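Long-range contacts in putative tagatose-6-phosphate ketose/aldose isomerase (Escherichia coli, PDB 3C3J), which is a putative isomerase of the SIS-domain class, carrying two such domains in one chain, each a parallel beta-sheet flanked by helices: residues I20-R25 against M172-T177; I28-N33 against M180-A185; F219-W224 against L351-H356; I227-S232 against E241-V246. All blocks are in the same frame, centred on the assembly; numbering follows the deposited sequence.

Contacts 1 and 2 are successive segments of one helix-helix pairing, 23-49 with 174-187, their centres about 12 Å apart. Contacts 3 and 4 belong to the SIS domain built round strand 226-231; contact 4 lies inside the loop closed by contact 3, about 15 Å away between centres, and Phe-219 CE2 reaches Tyr-229 OH at 3.6 Å. One meeting point of the two groups is Ile-20 CD1 of contact 1 against Leu-351 CD2 of contact 3, at 3.9 Å; Met-172 of contact 1 also lies beside Lys-245 of contact 4. Contacts 2 and 3 are the most widely separated, centres about 32 Å and nearest atoms about 16 Å apart, on opposite sides of the chain's centre.

Contact 1. Residues I20-R25 against M172-T177; sequences IRHQPR and MTSSIT
Gln-23 lies against Ser-174 and Thr-177 where the start of helix 23-49 meets the start of helix 174-187, a helix-helix packing on a SIS domain. The tight part is here: Gln-23 CG sits 3.5 Å from Ser-174 CB, and the CA atoms of Gln-23 and Ser-174 come within 5.2 Å. Gln-23 CD is anti to CA (chi2 175°), so the chain stays extended beyond CG; it crosses the Thr-177 side chain at about a right angle. His-22 marks the break between helix 15-21 and helix 23-49. The looser flank is mostly apolar and slight: Ile-20 CG1 meets Thr-173 CG2 at 3.9 Å, the two side chains crossing nearly square, while Gln-347 and Thr-348 of helix 335-356 close over Ile-20. All the touching residues are buried, so neither flank is a solvent face. Thr-173 precedes the helix at its N-cap position without a capping bond from its own side chain; instead Asp-167 receives Thr-173 N and the hydroxyls of Ser-174 and Ser-175, and its negative charge would suit that helix end. Thr-177 OG1 also bonds to Trp-27 NE1, and gives a weak hydrogen bond of 3.3 Å to Thr-173 O.

Contact 2. Residues I28-N33 against M180-A185; sequences IRSLTN and MASCLA
Leu-31 of helix 23-49 leans over Ala-181 and Ala-185 of helix 174-187, the core of a nearly parallel helix-helix packing that places the long helix 23-49 on a SIS domain. The two short axes run 9.4 Å apart at a crossing angle of -30°, with two alanines and two serines beside the one leucine. Leu-31 CB itself stays 5.0 Å from Ala-185 CB, so the contact begins one bond further out. Leu-31 CG, turned beside the backbone N (chi1 -87°), comes within 3.9 Å of Ala-185 CB. There the chain forks. One branch runs back toward the start of the opposing segment: Leu-31 CD1 lies 3.9 Å from the carbonyl oxygen Ala-181 O. Leu-31 CD1 is also 4.2 Å from Ala-181 CB, and so covers the backbone between Ala-181 and Ser-182 as well as a methyl. Leu-31 CD2 is the lesser branch, 4.4 Å from Ala-185 CB. The contacts with the two alanine methyls are apolar, and Phe-197 packs on Leu-31 from the loop before helix 198-210. Beside this apolar strip runs a polar one. Ser-30 OG is anti to its backbone N (chi1 -168°), a rotation that sends the hydroxyl across the gap, while Met-161 and Pro-162 border it from a loop. Ser-182 OG is also hydrogen-bonded to Thr-178 O one turn earlier in its own helix, and it lies 2.8 Å from Ser-30 OG.

Contact 3. Residues F219-W224 against L351-H356; sequences FGYAPW and LMQSLH
A water joins Tyr-221 to His-356: it donates to Tyr-221 O at 3.0 Å and meets His-356 NE2 at 3.0 Å, bridging the loop before strand 226-231 of the SIS domain to the last turn of helix 335-356. Beside this water bridge the two rings form an offset stack, centroids 4.1 Å apart and planes within 10°, with His-356 ND1 over a face of the tyrosine ring toward its rim. The shift also brings Tyr-221 CB over the imidazole, 3.9 Å from the His-356 centroid, as a CH-pi contact. His-356 CG is anti to the backbone N (chi1 -177°), which puts CG on the side of the loop. At the edge of the phenol, Tyr-221 CE1 lies 3.6 Å from Met-352 O, and the hydroxyl is held by Ser-215 O. The Gln-353 side chain lies between Gly-220 and the edge of the Trp-224 indole. The tyrosine is thus pinned at both ends, by its backbone through the water and by its hydroxyl; stack and water together tie the loop to the helix end, whose nearby C-terminus could, if anything, favour a protonated imidazole.

Contact 4. Residues I227-S232 against E241-V246; sequences IVYLGS and ESALKV
Ser-242 CB sits squarely over the centre of the Tyr-229 ring, 3.4 Å from its centroid and 6° off the ring normal, a CH-pi contact between strand 226-231 and helix 235-249 of a beta-alpha-beta unit. At the edge of the same ring Val-246 CG2 approaches Tyr-229 CE2 at 4.1 Å. Ala-243 CB lies 4.3 Å from Tyr-229 CD2. Two residues back along the strand, on the same face, Ile-227 CG2 packs on Val-246 CG1 at 3.6 Å, the two branched chains crossing obliquely. These contacts are set by residues behind them. Ser-242 OG turns back beside its own backbone N (chi1 -64°) to bond Ala-238 O, which leaves CB as the part that meets the ring. Tyr-229 is further boxed in by the rings of Phe-281 and Phe-219 and by Phe-349. Farther from the ring, within the helix, Lys-245 NZ forms a 2.6 Å salt bridge with Glu-241 OE2, met on its syn side, and the other carboxylate oxygen bonds Thr-63. The strand runs antiparallel to the helix, the short axes 8.1 Å apart at 163°, and is flanked in its sheet by strands 255-259 and 276-281. Helix 335-356 packs on this same layer, helix 63-79 borders Glu-241 and Leu-244, and Leu-244 also touches His-266 of the second subunit.

Contact 1. Residues I20-R25 against M172-T177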
loop_
_atom_site.group_PDB
_atom_site.type_symbol
_atom_site.label_atom_id
_atom_site.label_comp_id
_atom_site.label_asym_id
_atom_site.label_seq_id
_atom_site.Cartn_x
_atom_site.Cartn_y
_atom_site.Cartn_z
ATOM N N ILE A 20 13.656 -21.145 7.089
ATOM C CA ILE A 20 14.490 -19.946 7.104
ATOM C C ILE A 20 15.924 -20.312 6.747
ATOM O O ILE A 20 16.541 -19.701 5.865
ATOM C CB ILE A 20 14.464 -19.221 8.461
ATOM C CG1 ILE A 20 13.084 -18.621 8.721
ATOM C CG2 ILE A 20 15.543 -18.130 8.491
ATOM C CD1 ILE A 20 12.849 -18.236 10.191
ATOM N N ARG A 21 16.455 -21.343 7.402
ATOM C CA ARG A 21 17.870 -21.679 7.230
ATOM C C ARG A 21 18.230 -22.230 5.843
ATOM O O ARG A 21 19.365 -22.047 5.409
ATOM C CB ARG A 21 18.323 -22.641 8.316
ATOM C CG ARG A 21 18.343 -22.021 9.689
ATOM C CD ARG A 21 18.893 -23.008 10.692
ATOM N NE ARG A 21 19.016 -22.485 12.058
ATOM C CZ ARG A 21 20.000 -21.687 12.472
ATOM N NH1 ARG A 21 20.906 -21.241 11.627
ATOM N NH2 ARG A 21 20.056 -21.300 13.741
ATOM N N HIS A 22 17.302 -22.910 5.160
ATOM C CA HIS A 22 17.583 -23.455 3.820
ATOM C C HIS A 22 17.407 -22.471 2.651
ATOM O O HIS A 22 17.544 -22.845 1.484
ATOM C CB HIS A 22 16.882 -24.816 3.579
ATOM C CG HIS A 22 15.398 -24.770 3.342
ATOM N ND1 HIS A 22 14.749 -23.750 2.681
ATOM C CD2 HIS A 22 14.444 -25.693 3.622
ATOM C CE1 HIS A 22 13.463 -24.043 2.578
ATOM N NE2 HIS A 22 13.252 -25.214 3.150
ATOM N N GLN A 23 17.155 -21.203 2.969
ATOM C CA GLN A 23 16.953 -20.179 1.939
ATOM C C GLN A 23 18.138 -19.938 0.984
ATOM O O GLN A 23 17.951 -20.067 -0.240
ATOM C CB GLN A 23 16.488 -18.894 2.585
ATOM C CG GLN A 23 14.997 -18.935 2.882
ATOM C CD GLN A 23 14.548 -17.710 3.647
ATOM O OE1 GLN A 23 15.046 -17.436 4.756
ATOM N NE2 GLN A 23 13.634 -16.949 3.062
ATOM N N PRO A 24 19.344 -19.616 1.513
ATOM C CA PRO A 24 20.470 -19.391 0.590
ATOM C C PRO A 24 20.677 -20.552 -0.405
ATOM O O PRO A 24 20.821 -20.327 -1.609
ATOM C CB PRO A 24 21.671 -19.190 1.547
ATOM C CG PRO A 24 21.083 -18.740 2.770
ATOM C CD PRO A 24 19.770 -19.406 2.908
ATOM N N ARG A 25 20.575 -21.781 0.078
ATOM C CA ARG A 25 20.754 -22.936 -0.771
ATOM C C ARG A 25 19.637 -23.048 -1.793
ATOM O O ARG A 25 19.882 -23.358 -2.954
ATOM C CB ARG A 25 20.786 -24.202 0.081
ATOM C CG ARG A 25 21.107 -25.464 -0.677
ATOM C CD ARG A 25 21.387 -26.559 0.270
ATOM N NE ARG A 25 20.190 -26.830 1.062
ATOM C CZ ARG A 25 20.136 -27.702 2.054
ATOM N NH1 ARG A 25 21.207 -28.376 2.403
ATOM N NH2 ARG A 25 19.001 -27.892 2.695
HETATM N N MSE A 172 5.064 -17.961 5.374
HETATM C CA MSE A 172 5.955 -18.208 4.241
HETATM C C MSE A 172 7.310 -17.566 4.479
HETATM O O MSE A 172 7.384 -16.421 4.906
HETATM C CB MSE A 172 5.363 -17.627 2.967
HETATM C CG MSE A 172 4.107 -18.305 2.471
HETATM SE SE MSE A 172 3.371 -17.271 0.944
HETATM C CE MSE A 172 4.831 -17.443 -0.377
ATOM N N THR A 173 8.375 -18.308 4.214
ATOM C CA THR A 173 9.745 -17.792 4.321
ATOM C C THR A 173 10.489 -18.127 3.017
ATOM O O THR A 173 10.603 -17.262 2.108
ATOM C CB THR A 173 10.469 -18.342 5.587
ATOM O OG1 THR A 173 10.561 -19.773 5.545
ATOM C CG2 THR A 173 9.728 -17.903 6.870
ATOM N N SER A 174 10.985 -19.355 2.897
ATOM C CA SER A 174 11.743 -19.724 1.675
ATOM C C SER A 174 10.909 -19.673 0.397
ATOM O O SER A 174 11.458 -19.462 -0.685
ATOM C CB SER A 174 12.430 -21.100 1.797
ATOM O OG SER A 174 11.520 -22.185 1.750
ATOM N N SER A 175 9.598 -19.871 0.493
ATOM C CA SER A 175 8.731 -19.787 -0.702
ATOM C C SER A 175 8.789 -18.354 -1.282
ATOM O O SER A 175 9.146 -18.157 -2.451
ATOM C CB SER A 175 7.300 -20.208 -0.372
ATOM O OG SER A 175 6.807 -19.501 0.748
ATOM N N ILE A 176 8.517 -17.365 -0.442
ATOM C CA ILE A 176 8.518 -15.980 -0.881
ATOM C C ILE A 176 9.904 -15.538 -1.403
ATOM O O ILE A 176 10.007 -15.012 -2.495
ATOM C CB ILE A 176 7.939 -14.978 0.177
ATOM C CG1 ILE A 176 8.029 -13.536 -0.348
ATOM C CG2 ILE A 176 8.631 -15.054 1.531
ATOM C CD1 ILE A 176 9.307 -12.823 -0.094
ATOM N N THR A 177 10.963 -15.753 -0.636
ATOM C CA THR A 177 12.286 -15.298 -1.074
ATOM C C THR A 177 12.752 -16.025 -2.353
ATOM O O THR A 177 13.351 -15.398 -3.251
ATOM C CB THR A 177 13.328 -15.369 0.056
ATOM O OG1 THR A 177 13.468 -16.733 0.501
ATOM C CG2 THR A 177 12.926 -14.387 1.219
#

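Contact 2. Residues I28-N33 against M180-A185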
loop_
_atom_site.group_PDB
_atom_site.type_symbol
_atom_site.label_atom_id
_atom_site.label_comp_id
_atom_site.label_asym_id
_atom_site.label_seq_id
_atom_site.Cartn_x
_atom_site.Cartn_y
_atom_site.Cartn_z
ATOM N N ILE A 28 19.983 -20.501 -4.861
ATOM C CA ILE A 28 20.953 -20.887 -5.880
ATOM C C ILE A 28 20.468 -22.111 -6.681
ATOM O O ILE A 28 20.654 -22.160 -7.881
ATOM C CB ILE A 28 22.370 -21.044 -5.267
ATOM C CG1 ILE A 28 22.796 -19.723 -4.638
ATOM C CG2 ILE A 28 23.375 -21.410 -6.339
ATOM C CD1 ILE A 28 22.540 -18.497 -5.537
ATOM N N ARG A 29 19.782 -23.039 -6.020
ATOM C CA ARG A 29 19.117 -24.142 -6.668
ATOM C C ARG A 29 18.102 -23.623 -7.680
ATOM O O ARG A 29 18.077 -24.095 -8.813
ATOM C CB ARG A 29 18.433 -25.050 -5.636
ATOM C CG ARG A 29 19.353 -26.132 -5.119
ATOM C CD ARG A 29 18.870 -26.799 -3.847
ATOM N NE ARG A 29 17.524 -27.380 -3.883
ATOM C CZ ARG A 29 17.193 -28.520 -4.470
ATOM N NH1 ARG A 29 15.944 -28.960 -4.383
ATOM N NH2 ARG A 29 18.072 -29.206 -5.191
ATOM N N SER A 30 17.315 -22.611 -7.308
ATOM C CA SER A 30 16.307 -22.133 -8.245
ATOM C C SER A 30 16.964 -21.455 -9.465
ATOM O O SER A 30 16.545 -21.690 -10.614
ATOM C CB SER A 30 15.316 -21.179 -7.602
ATOM O OG SER A 30 14.243 -21.006 -8.507
ATOM N N LEU A 31 17.967 -20.614 -9.210
ATOM C CA LEU A 31 18.638 -19.855 -10.293
ATOM C C LEU A 31 19.440 -20.756 -11.225
ATOM O O LEU A 31 19.466 -20.524 -12.432
ATOM C CB LEU A 31 19.515 -18.735 -9.708
ATOM C CG LEU A 31 18.770 -17.398 -9.456
ATOM C CD1 LEU A 31 17.427 -17.590 -8.746
ATOM C CD2 LEU A 31 19.649 -16.359 -8.736
ATOM N N THR A 32 20.061 -21.802 -10.679
ATOM C CA THR A 32 20.693 -22.821 -11.531
ATOM C C THR A 32 19.643 -23.601 -12.363
ATOM O O THR A 32 19.878 -23.912 -13.522
ATOM C CB THR A 32 21.726 -23.741 -10.739
ATOM O OG1 THR A 32 21.056 -24.502 -9.762
ATOM C CG2 THR A 32 22.727 -22.905 -10.015
ATOM N N ASN A 33 18.467 -23.855 -11.809
ATOM C CA ASN A 33 17.371 -24.417 -12.620
ATOM C C ASN A 33 16.939 -23.500 -13.774
ATOM O O ASN A 33 16.666 -23.947 -14.888
ATOM C CB ASN A 33 16.172 -24.737 -11.756
ATOM C CG ASN A 33 15.154 -25.560 -12.484
ATOM O OD1 ASN A 33 15.476 -26.640 -13.012
ATOM N ND2 ASN A 33 13.916 -25.060 -12.547
HETATM N N MSE A 180 10.812 -14.616 -5.291
HETATM C CA MSE A 180 11.284 -13.282 -5.571
HETATM C C MSE A 180 12.601 -13.271 -6.359
HETATM O O MSE A 180 12.738 -12.554 -7.347
HETATM C CB MSE A 180 11.445 -12.473 -4.285
HETATM C CG MSE A 180 11.837 -11.037 -4.561
HETATM SE SE MSE A 180 11.359 -9.862 -3.081
HETATM C CE MSE A 180 12.351 -10.758 -1.599
ATOM N N ALA A 181 13.566 -14.057 -5.897
ATOM C CA ALA A 181 14.865 -14.199 -6.573
ATOM C C ALA A 181 14.686 -14.760 -7.973
ATOM O O ALA A 181 15.346 -14.312 -8.914
ATOM C CB ALA A 181 15.789 -15.104 -5.765
ATOM N N SER A 182 13.779 -15.727 -8.114
ATOM C CA SER A 182 13.499 -16.315 -9.433
ATOM C C SER A 182 12.931 -15.276 -10.417
ATOM O O SER A 182 13.389 -15.186 -11.559
ATOM C CB SER A 182 12.571 -17.522 -9.320
ATOM O OG SER A 182 13.110 -18.458 -8.394
ATOM N N CYS A 183 11.947 -14.504 -9.970
ATOM C CA CYS A 183 11.348 -13.467 -10.806
ATOM C C CYS A 183 12.385 -12.437 -11.265
ATOM O O CYS A 183 12.451 -12.124 -12.439
ATOM C CB CYS A 183 10.189 -12.765 -10.097
ATOM S SG CYS A 183 9.207 -11.731 -11.231
ATOM N N LEU A 184 13.227 -11.972 -10.345
ATOM C CA LEU A 184 14.306 -11.057 -10.689
ATOM C C LEU A 184 15.231 -11.689 -11.747
ATOM O O LEU A 184 15.579 -11.038 -12.739
ATOM C CB LEU A 184 15.087 -10.684 -9.430
ATOM C CG LEU A 184 14.438 -9.742 -8.420
ATOM C CD1 LEU A 184 15.282 -9.739 -7.114
ATOM C CD2 LEU A 184 14.284 -8.292 -8.957
ATOM N N ALA A 185 15.568 -12.971 -11.570
ATOM C CA ALA A 185 16.488 -13.670 -12.469
ATOM C C ALA A 185 15.891 -13.878 -13.834
ATOM O O ALA A 185 16.609 -13.853 -14.819
ATOM C CB ALA A 185 16.934 -15.000 -11.891
#

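Contact 3. Residues F219-W224 against L351-H356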
loop_
_atom_site.group_PDB
_atom_site.type_symbol
_atom_site.label_atom_id
_atom_site.label_comp_id
_atom_site.label_asym_id
_atom_site.label_seq_id
_atom_site.Cartn_x
_atom_site.Cartn_y
_atom_site.Cartn_z
ATOM N N PHE A 219 16.566 -9.046 17.672
ATOM C CA PHE A 219 16.489 -7.705 18.243
ATOM C C PHE A 219 16.358 -7.812 19.769
ATOM O O PHE A 219 16.590 -6.822 20.461
ATOM C CB PHE A 219 15.317 -6.894 17.686
ATOM C CG PHE A 219 15.258 -6.851 16.171
ATOM C CD1 PHE A 219 16.402 -6.683 15.423
ATOM C CD2 PHE A 219 14.046 -6.955 15.507
ATOM C CE1 PHE A 219 16.358 -6.650 14.027
ATOM C CE2 PHE A 219 13.998 -6.940 14.092
ATOM C CZ PHE A 219 15.149 -6.782 13.379
ATOM N N GLY A 220 15.965 -8.985 20.282
ATOM C CA GLY A 220 15.882 -9.219 21.734
ATOM C C GLY A 220 14.471 -9.478 22.206
ATOM O O GLY A 220 13.556 -9.614 21.400
ATOM N N TYR A 221 14.296 -9.547 23.527
ATOM C CA TYR A 221 13.002 -9.878 24.136
ATOM C C TYR A 221 12.425 -8.798 25.068
ATOM O O TYR A 221 11.752 -9.113 26.060
ATOM C CB TYR A 221 13.103 -11.201 24.892
ATOM C CG TYR A 221 13.577 -12.366 24.034
ATOM C CD1 TYR A 221 12.789 -12.853 22.989
ATOM C CD2 TYR A 221 14.795 -12.998 24.291
ATOM C CE1 TYR A 221 13.205 -13.926 22.218
ATOM C CE2 TYR A 221 15.225 -14.053 23.528
ATOM C CZ TYR A 221 14.425 -14.522 22.491
ATOM O OH TYR A 221 14.831 -15.579 21.733
ATOM N N ALA A 222 12.650 -7.536 24.741
ATOM C CA ALA A 222 12.071 -6.425 25.501
ATOM C C ALA A 222 10.546 -6.421 25.411
ATOM O O ALA A 222 9.965 -6.958 24.469
ATOM C CB ALA A 222 12.652 -5.087 25.028
ATOM N N PRO A 223 9.875 -5.812 26.397
ATOM C CA PRO A 223 8.422 -5.864 26.434
ATOM C C PRO A 223 7.744 -4.831 25.497
ATOM O O PRO A 223 6.830 -4.109 25.900
ATOM C CB PRO A 223 8.124 -5.593 27.901
ATOM C CG PRO A 223 9.256 -4.681 28.342
ATOM C CD PRO A 223 10.446 -5.085 27.550
ATOM N N TRP A 224 8.174 -4.785 24.245
ATOM C CA TRP A 224 7.503 -3.926 23.276
ATOM C C TRP A 224 6.099 -4.462 22.974
ATOM O O TRP A 224 5.852 -5.671 23.057
ATOM C CB TRP A 224 8.328 -3.765 21.986
ATOM C CG TRP A 224 9.147 -4.939 21.648
ATOM C CD1 TRP A 224 8.703 -6.198 21.412
ATOM C CD2 TRP A 224 10.563 -4.982 21.547
ATOM N NE1 TRP A 224 9.750 -7.026 21.153
ATOM C CE2 TRP A 224 10.911 -6.306 21.227
ATOM C CE3 TRP A 224 11.573 -4.028 21.684
ATOM C CZ2 TRP A 224 12.225 -6.709 21.040
ATOM C CZ3 TRP A 224 12.885 -4.426 21.507
ATOM C CH2 TRP A 224 13.198 -5.752 21.191
ATOM N N LEU A 351 10.037 -15.423 14.397
ATOM C CA LEU A 351 10.049 -16.811 14.864
ATOM C C LEU A 351 10.365 -16.867 16.372
ATOM O O LEU A 351 9.671 -17.563 17.127
ATOM C CB LEU A 351 11.059 -17.624 14.056
ATOM C CG LEU A 351 11.358 -19.060 14.511
ATOM C CD1 LEU A 351 10.145 -19.991 14.392
ATOM C CD2 LEU A 351 12.588 -19.602 13.820
HETATM N N MSE A 352 11.379 -16.107 16.807
HETATM C CA MSE A 352 11.827 -16.118 18.207
HETATM C C MSE A 352 10.908 -15.347 19.156
HETATM O O MSE A 352 10.760 -15.729 20.324
HETATM C CB MSE A 352 13.275 -15.635 18.314
HETATM C CG MSE A 352 14.267 -16.442 17.480
HETATM SE SE MSE A 352 14.099 -18.453 17.615
HETATM C CE MSE A 352 12.240 -18.822 17.223
ATOM N N GLN A 353 10.270 -14.292 18.670
ATOM C CA GLN A 353 9.206 -13.664 19.440
ATOM C C GLN A 353 8.067 -14.660 19.693
ATOM O O GLN A 353 7.537 -14.735 20.799
ATOM C CB GLN A 353 8.666 -12.427 18.712
ATOM C CG GLN A 353 9.645 -11.256 18.664
ATOM C CD GLN A 353 9.955 -10.693 20.035
ATOM O OE1 GLN A 353 11.071 -10.842 20.549
ATOM N NE2 GLN A 353 8.964 -10.083 20.650
ATOM N N SER A 354 7.697 -15.415 18.662
ATOM C CA SER A 354 6.618 -16.395 18.740
ATOM C C SER A 354 6.950 -17.454 19.784
ATOM O O SER A 354 6.137 -17.768 20.664
ATOM C CB SER A 354 6.437 -17.062 17.374
ATOM O OG SER A 354 5.386 -18.013 17.363
ATOM N N LEU A 355 8.151 -18.008 19.682
ATOM C CA LEU A 355 8.570 -19.049 20.608
ATOM C C LEU A 355 8.690 -18.512 22.026
ATOM O O LEU A 355 8.258 -19.176 22.983
ATOM C CB LEU A 355 9.891 -19.652 20.150
ATOM C CG LEU A 355 9.731 -20.573 18.945
ATOM C CD1 LEU A 355 11.076 -20.985 18.404
ATOM C CD2 LEU A 355 8.879 -21.797 19.315
ATOM N N HIS A 356 9.258 -17.314 22.165
ATOM C CA HIS A 356 9.443 -16.676 23.478
ATOM C C HIS A 356 8.131 -16.480 24.232
ATOM O O HIS A 356 8.084 -16.585 25.461
ATOM C CB HIS A 356 10.148 -15.338 23.316
ATOM C CG HIS A 356 10.447 -14.652 24.608
ATOM N ND1 HIS A 356 11.540 -14.976 25.383
ATOM C CD2 HIS A 356 9.804 -13.654 25.257
ATOM C CE1 HIS A 356 11.555 -14.207 26.461
ATOM N NE2 HIS A 356 10.509 -13.402 26.411
HETATM O O HOH W 1 11.766 -11.275 28.099
#

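Contact 4. Residues I227-S232 against E241-V246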
loop_
_atom_site.group_PDB
_atom_site.type_symbol
_atom_site.label_atom_id
_atom_site.label_comp_id
_atom_site.label_asym_id
_atom_site.label_seq_id
_atom_site.Cartn_x
_atom_site.Cartn_y
_atom_site.Cartn_z
ATOM N N ILE A 227 5.574 -2.873 16.910
ATOM C CA ILE A 227 6.746 -2.858 16.073
ATOM C C ILE A 227 6.422 -2.156 14.763
ATOM O O ILE A 227 5.346 -2.349 14.196
ATOM C CB ILE A 227 7.325 -4.282 15.831
ATOM C CG1 ILE A 227 8.605 -4.196 15.001
ATOM C CG2 ILE A 227 6.322 -5.203 15.186
ATOM C CD1 ILE A 227 9.449 -5.451 15.057
ATOM N N VAL A 228 7.349 -1.312 14.322
ATOM C CA VAL A 228 7.222 -0.618 13.062
ATOM C C VAL A 228 8.467 -0.884 12.242
ATOM O O VAL A 228 9.592 -0.629 12.707
ATOM C CB VAL A 228 7.090 0.915 13.199
ATOM C CG1 VAL A 228 6.770 1.530 11.767
ATOM C CG2 VAL A 228 6.054 1.276 14.228
ATOM N N TYR A 229 8.259 -1.381 11.022
ATOM C CA TYR A 229 9.349 -1.488 10.048
ATOM C C TYR A 229 9.243 -0.395 9.009
ATOM O O TYR A 229 8.148 -0.155 8.474
ATOM C CB TYR A 229 9.321 -2.856 9.347
ATOM C CG TYR A 229 9.742 -4.031 10.207
ATOM C CD1 TYR A 229 11.086 -4.393 10.322
ATOM C CD2 TYR A 229 8.794 -4.833 10.826
ATOM C CE1 TYR A 229 11.479 -5.503 11.073
ATOM C CE2 TYR A 229 9.161 -5.934 11.574
ATOM C CZ TYR A 229 10.512 -6.270 11.694
ATOM O OH TYR A 229 10.874 -7.371 12.426
ATOM N N LEU A 230 10.376 0.227 8.684
ATOM C CA LEU A 230 10.447 1.333 7.710
ATOM C C LEU A 230 11.464 1.044 6.616
ATOM O O LEU A 230 12.574 0.564 6.882
ATOM C CB LEU A 230 10.804 2.660 8.401
ATOM C CG LEU A 230 9.940 3.144 9.573
ATOM C CD1 LEU A 230 10.503 4.405 10.256
ATOM C CD2 LEU A 230 8.504 3.385 9.099
ATOM N N GLY A 231 11.066 1.289 5.370
ATOM C CA GLY A 231 11.961 1.139 4.220
ATOM C C GLY A 231 11.485 2.010 3.071
ATOM O O GLY A 231 10.285 2.141 2.857
ATOM N N SER A 232 12.420 2.595 2.333
ATOM C CA SER A 232 12.081 3.492 1.230
ATOM C C SER A 232 11.839 2.727 -0.057
ATOM O O SER A 232 12.424 1.660 -0.293
ATOM C CB SER A 232 13.183 4.549 0.994
ATOM O OG SER A 232 13.300 5.448 2.082
ATOM N N GLU A 241 6.173 -7.094 4.604
ATOM C CA GLU A 241 6.347 -8.530 4.876
ATOM C C GLU A 241 6.861 -8.795 6.301
ATOM O O GLU A 241 6.413 -9.740 6.974
ATOM C CB GLU A 241 7.325 -9.114 3.848
ATOM C CG GLU A 241 7.779 -10.568 4.056
ATOM C CD GLU A 241 6.654 -11.563 4.361
ATOM O OE1 GLU A 241 5.452 -11.258 4.120
ATOM O OE2 GLU A 241 6.999 -12.677 4.823
ATOM N N SER A 242 7.839 -7.991 6.725
ATOM C CA SER A 242 8.407 -8.073 8.059
ATOM C C SER A 242 7.344 -7.846 9.121
ATOM O O SER A 242 7.268 -8.592 10.098
ATOM C CB SER A 242 9.547 -7.073 8.212
ATOM O OG SER A 242 10.611 -7.373 7.337
ATOM N N ALA A 243 6.514 -6.832 8.922
ATOM C CA ALA A 243 5.433 -6.541 9.860
ATOM C C ALA A 243 4.445 -7.715 9.892
ATOM O O ALA A 243 4.047 -8.143 10.957
ATOM C CB ALA A 243 4.750 -5.220 9.505
ATOM N N LEU A 244 4.059 -8.241 8.723
ATOM C CA LEU A 244 3.075 -9.317 8.695
ATOM C C LEU A 244 3.601 -10.584 9.408
ATOM O O LEU A 244 2.844 -11.269 10.108
ATOM C CB LEU A 244 2.675 -9.650 7.261
ATOM C CG LEU A 244 1.564 -10.699 7.168
ATOM C CD1 LEU A 244 0.324 -10.267 7.977
ATOM C CD2 LEU A 244 1.248 -10.980 5.699
ATOM N N LYS A 245 4.882 -10.896 9.239
ATOM C CA LYS A 245 5.472 -12.049 9.920
ATOM C C LYS A 245 5.313 -11.971 11.442
ATOM O O LYS A 245 4.917 -12.952 12.066
ATOM C CB LYS A 245 6.956 -12.218 9.577
ATOM C CG LYS A 245 7.217 -12.907 8.276
ATOM C CD LYS A 245 6.820 -14.345 8.379
ATOM C CE LYS A 245 6.611 -14.942 7.031
ATOM N NZ LYS A 245 5.505 -14.349 6.208
ATOM N N VAL A 246 5.621 -10.810 12.014
ATOM C CA VAL A 246 5.472 -10.553 13.463
ATOM C C VAL A 246 4.052 -10.754 13.905
ATOM O O VAL A 246 3.761 -11.370 14.935
ATOM C CB VAL A 246 5.752 -9.052 13.792
ATOM C CG1 VAL A 246 5.162 -8.652 15.190
ATOM C CG2 VAL A 246 7.191 -8.781 13.689
#